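Local coordinates for single-stranded DNA-binding protein (Mycobacterium smegmatis, PDB 5GQO) that probably binds single-stranded DNA through OB-fold domains that assemble as a tetramer, at residues Arg84-Ser87 with Ala88-Lys92. Numbering follows the deposited sequence.
Sequences RGVS and ASLGK
Ser89 meets Gly85, one turn earlier, through its hydroxyl. Its CB lies 3.1 Å from Gly85 O. OG stands beside the backbone N of its own residue, anti to the carbonyl carbon (chi1 -54°), and from there donates to Gly85 O at 2.7 Å, coming in tilted 17° from the carbonyl plane. The same hydroxyl is hydrogen-bonded to Ala134 N of the second subunit, so this polar tip joins this part of the helix to the subunit interface. One residue earlier, Ala88 N donates to Arg84 O at 3.1 Å, and the Ala88 methyl rests 3.4 Å from that oxygen. Residues 80-89 form the helix of the OB fold, which packs against the curled beta-sheet. Val86 O takes two N-H groups, a weak bond from Ser89 N and a shorter one of 2.9 Å from Leu90 N, after which the backbone of Leu90 becomes extended. On the buried side Val86 CG1 and Leu90 CD1 approach loosely, 4.4 Å apart. Both side chains pack on Val125 of the sheet and on Leu129 of the second subunit, while Val86 also reaches Tyr49 and Phe51. Ser87 OG sits between its backbone N and carbonyl carbon (chi1 55°), where Arg84 O, 2.9 Å from this OG, and Ala83 O compete for its single proton. Farther out, the guanidinium of Arg84 forms a salt bridge with Glu47.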
loop_
_atom_site.group_PDB
_atom_site.type_symbol
_atom_site.label_atom_id
_atom_site.label_comp_id
_atom_site.label_asym_id
_atom_site.label_seq_id
_atom_site.Cartn_x
_atom_site.Cartn_y
_atom_site.Cartn_z
ATOM N N ARG B 84 -8.596 9.851 20.508
ATOM C CA ARG B 84 -9.874 9.839 21.223
ATOM C C ARG B 84 -10.806 8.721 20.773
ATOM O O ARG B 84 -11.249 7.920 21.600
ATOM C CB ARG B 84 -10.554 11.222 21.207
ATOM C CG ARG B 84 -9.997 12.124 22.323
ATOM C CD ARG B 84 -10.658 13.494 22.456
ATOM N NE ARG B 84 -10.295 14.410 21.365
ATOM C CZ ARG B 84 -9.089 14.979 21.212
ATOM N NH1 ARG B 84 -8.085 14.752 22.066
ATOM N NH2 ARG B 84 -8.887 15.800 20.184
ATOM N N GLY B 85 -11.080 8.643 19.476
ATOM C CA GLY B 85 -11.889 7.556 18.920
ATOM C C GLY B 85 -11.377 6.192 19.326
ATOM O O GLY B 85 -12.156 5.305 19.700
ATOM N N VAL B 86 -10.061 6.009 19.258
ATOM C CA VAL B 86 -9.500 4.696 19.501
ATOM C C VAL B 86 -9.595 4.332 20.961
ATOM O O VAL B 86 -9.882 3.171 21.283
ATOM C CB VAL B 86 -8.065 4.533 18.948
ATOM C CG1 VAL B 86 -7.470 3.220 19.407
ATOM C CG2 VAL B 86 -8.080 4.561 17.417
ATOM N N SER B 87 -9.334 5.274 21.859
ATOM C CA SER B 87 -9.380 4.934 23.315
ATOM C C SER B 87 -10.820 4.664 23.784
ATOM O O SER B 87 -11.059 3.783 24.556
ATOM C CB SER B 87 -8.758 6.048 24.134
ATOM O OG SER B 87 -9.430 7.247 23.797
ATOM N N ALA B 88 -11.770 5.379 23.223
ATOM C CA ALA B 88 -13.180 5.127 23.481
ATOM C C ALA B 88 -13.726 3.807 22.900
ATOM O O ALA B 88 -14.787 3.361 23.318
ATOM C CB ALA B 88 -13.990 6.257 22.863
ATOM N N SER B 89 -13.067 3.254 21.878
ATOM C CA SER B 89 -13.633 2.186 21.082
ATOM C C SER B 89 -12.903 0.846 21.145
ATOM O O SER B 89 -13.564 -0.176 21.094
ATOM C CB SER B 89 -13.709 2.625 19.647
ATOM O OG SER B 89 -14.404 3.844 19.566
ATOM N N LEU B 90 -11.582 0.831 21.302
ATOM C CA LEU B 90 -10.806 -0.398 21.159
ATOM C C LEU B 90 -9.815 -0.658 22.307
ATOM O O LEU B 90 -9.380 0.251 23.003
ATOM C CB LEU B 90 -9.970 -0.338 19.895
ATOM C CG LEU B 90 -10.643 -0.019 18.543
ATOM C CD1 LEU B 90 -9.650 0.017 17.409
ATOM C CD2 LEU B 90 -11.704 -1.061 18.202
ATOM N N GLY B 91 -9.399 -1.909 22.456
ATOM C CA GLY B 91 -8.550 -2.297 23.572
ATOM C C GLY B 91 -7.880 -3.612 23.260
ATOM O O GLY B 91 -8.098 -4.171 22.187
ATOM N N LYS B 92 -7.094 -4.115 24.208
ATOM C CA LYS B 92 -6.326 -5.326 24.031
ATOM C C LYS B 92 -7.215 -6.461 23.509
ATOM O O LYS B 92 -8.342 -6.634 23.979
ATOM C CB LYS B 92 -5.703 -5.743 25.362
ATOM C CG LYS B 92 -4.543 -6.742 25.324
ATOM C CD LYS B 92 -4.048 -6.921 26.769
ATOM C CE LYS B 92 -2.727 -7.643 26.925
ATOM N NZ LYS B 92 -2.939 -9.084 26.723
#